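Local coordinates for conserved lipoprotein, putative (Clostridium novyi, PDB 4L1N) that is of unknown function but is a putative clostridial lipoprotein whose DUF4652 domain belongs to a clan of beta-propeller-like families, at residues D124-N129 and A174-D179. Numbering follows the deposited sequence.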
loop_
_atom_site.group_PDB
_atom_site.type_symbol
_atom_site.label_atom_id
_atom_site.label_comp_id
_atom_site.label_asym_id
_atom_site.label_seq_id
_atom_site.Cartn_x
_atom_site.Cartn_y
_atom_site.Cartn_z
ATOM N N ASP A 124 -2.935 4.857 -0.089
ATOM C CA ASP A 124 -3.632 6.114 -0.339
ATOM C C ASP A 124 -3.961 6.195 -1.812
ATOM O O ASP A 124 -3.421 5.414 -2.596
ATOM C CB ASP A 124 -2.867 7.338 0.135
ATOM C CG ASP A 124 -3.764 8.445 0.656
ATOM O OD1 ASP A 124 -4.979 8.456 0.295
ATOM O OD2 ASP A 124 -3.254 9.311 1.425
ATOM N N TRP A 125 -4.874 7.091 -2.194
ATOM C CA TRP A 125 -5.329 7.153 -3.576
ATOM C C TRP A 125 -4.383 7.929 -4.484
ATOM O O TRP A 125 -3.853 8.964 -4.087
ATOM C CB TRP A 125 -6.744 7.723 -3.636
ATOM C CG TRP A 125 -7.752 6.792 -3.033
ATOM C CD1 TRP A 125 -8.212 6.798 -1.748
ATOM C CD2 TRP A 125 -8.416 5.700 -3.693
ATOM N NE1 TRP A 125 -9.165 5.812 -1.581
ATOM C CE2 TRP A 125 -9.302 5.119 -2.758
ATOM C CE3 TRP A 125 -8.370 5.172 -4.999
ATOM C CZ2 TRP A 125 -10.106 4.013 -3.074
ATOM C CZ3 TRP A 125 -9.183 4.089 -5.314
ATOM C CH2 TRP A 125 -10.015 3.504 -4.353
ATOM N N PHE A 126 -4.165 7.405 -5.705
ATOM C CA PHE A 126 -3.333 8.013 -6.749
ATOM C C PHE A 126 -4.238 8.806 -7.692
ATOM O O PHE A 126 -3.907 9.927 -8.078
ATOM C CB PHE A 126 -2.520 6.946 -7.508
ATOM C CG PHE A 126 -1.649 7.489 -8.611
ATOM C CD1 PHE A 126 -2.136 7.613 -9.906
ATOM C CD2 PHE A 126 -0.344 7.886 -8.356
ATOM C CE1 PHE A 126 -1.343 8.146 -10.920
ATOM C CE2 PHE A 126 0.455 8.418 -9.371
ATOM C CZ PHE A 126 -0.049 8.538 -10.648
ATOM N N ASP A 127 -5.356 8.195 -8.089
ATOM C CA ASP A 127 -6.409 8.763 -8.920
ATOM C C ASP A 127 -7.717 7.984 -8.595
ATOM O O ASP A 127 -7.783 7.338 -7.552
ATOM C CB ASP A 127 -6.034 8.801 -10.429
ATOM C CG ASP A 127 -5.714 7.496 -11.146
ATOM O OD1 ASP A 127 -6.245 6.436 -10.730
ATOM O OD2 ASP A 127 -5.004 7.546 -12.183
ATOM N N ASP A 128 -8.750 8.060 -9.435
ATOM C CA ASP A 128 -10.026 7.408 -9.113
ATOM C C ASP A 128 -10.036 5.906 -9.410
ATOM O O ASP A 128 -11.020 5.239 -9.071
ATOM C CB ASP A 128 -11.199 8.101 -9.835
ATOM C CG ASP A 128 -11.334 9.576 -9.485
ATOM O OD1 ASP A 128 -11.506 9.891 -8.281
ATOM O OD2 ASP A 128 -11.260 10.413 -10.410
ATOM N N ASN A 129 -8.948 5.363 -9.987
ATOM C CA ASN A 129 -8.881 3.942 -10.333
ATOM C C ASN A 129 -7.653 3.246 -9.791
ATOM O O ASN A 129 -7.566 2.025 -9.900
ATOM C CB ASN A 129 -8.926 3.760 -11.846
ATOM C CG ASN A 129 -10.157 4.339 -12.479
ATOM O OD1 ASN A 129 -11.293 3.907 -12.220
ATOM N ND2 ASN A 129 -9.951 5.363 -13.288
ATOM N N ALA A 174 3.269 8.221 1.459
ATOM C CA ALA A 174 3.224 9.229 0.402
ATOM C C ALA A 174 1.905 9.999 0.420
ATOM O O ALA A 174 0.852 9.483 0.830
ATOM C CB ALA A 174 3.435 8.598 -0.962
ATOM N N VAL A 175 1.994 11.267 -0.009
ATOM C CA VAL A 175 0.914 12.244 -0.102
ATOM C C VAL A 175 0.957 12.795 -1.520
ATOM O O VAL A 175 2.017 13.259 -1.954
ATOM C CB VAL A 175 1.020 13.383 0.961
ATOM C CG1 VAL A 175 -0.314 14.093 1.127
ATOM C CG2 VAL A 175 1.525 12.878 2.317
ATOM N N LYS A 176 -0.167 12.726 -2.247
ATOM C CA LYS A 176 -0.242 13.220 -3.613
ATOM C C LYS A 176 -1.106 14.482 -3.699
ATOM O O LYS A 176 -2.168 14.553 -3.077
ATOM C CB LYS A 176 -0.796 12.125 -4.534
ATOM C CG LYS A 176 -0.736 12.461 -6.017
ATOM C CD LYS A 176 -1.054 11.277 -6.887
ATOM C CE LYS A 176 -1.144 11.697 -8.332
ATOM N NZ LYS A 176 -2.466 12.312 -8.667
ATOM N N LYS A 177 -0.646 15.474 -4.488
ATOM C CA LYS A 177 -1.361 16.712 -4.779
ATOM C C LYS A 177 -1.108 17.031 -6.243
ATOM O O LYS A 177 -0.057 17.563 -6.601
ATOM C CB LYS A 177 -0.955 17.865 -3.830
ATOM C CG LYS A 177 -1.753 19.179 -3.998
ATOM C CD LYS A 177 -3.186 19.104 -3.439
ATOM C CE LYS A 177 -4.014 20.317 -3.794
ATOM N NZ LYS A 177 -5.467 20.094 -3.544
ATOM N N GLY A 178 -2.052 16.642 -7.080
ATOM C CA GLY A 178 -1.968 16.848 -8.516
ATOM C C GLY A 178 -0.964 15.927 -9.168
ATOM O O GLY A 178 -1.037 14.709 -8.999
ATOM N N ASP A 179 -0.009 16.514 -9.893
ATOM C CA ASP A 179 1.050 15.799 -10.597
ATOM C C ASP A 179 2.236 15.483 -9.675
ATOM O O ASP A 179 3.185 14.859 -10.134
ATOM C CB ASP A 179 1.524 16.627 -11.819
ATOM C CG ASP A 179 2.040 18.040 -11.520
ATOM O OD1 ASP A 179 1.332 18.804 -10.800
ATOM O OD2 ASP A 179 3.114 18.412 -12.063
#
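A174 lies beside D124 where two antiparallel sheets of this all-beta DUF4652 domain meet. Edge strand 118-125 of the larger sheet ends here, near 169-177, an edge strand of the three-stranded sheet. The backbones keep apart, with the CA atoms of D124 and A174 separated by 7.6 Å. The methyl of A174 packs on M132 and I181, so it sits between the two sheets. D124 OD2 comes no nearer than 4.2 Å to A174 O, which is no bond. V175 turns its side chain away and hydrogen-bonds through its backbone to D182 in the adjoining strand. The chain of K176 runs extended, CG anti to the backbone N (chi1 -172°), and bends at the last torsion. CE lies over one face of the F126 ring, 3.9 Å from the ring centroid, a CH-pi contact. NZ stands almost on the ring normal, 4.7 Å from the centroid, a cation-pi contact. M132, I181 and V205 also touch the F126 side chain. The ammonium group is held by carbonyls of both segments. At the turn after the strand, G178 O accepts from K176 NZ at 2.8 Å. The bond across the gap, K176 NZ to F126 O, is also 2.8 Å, with a C=O...N angle of 164°.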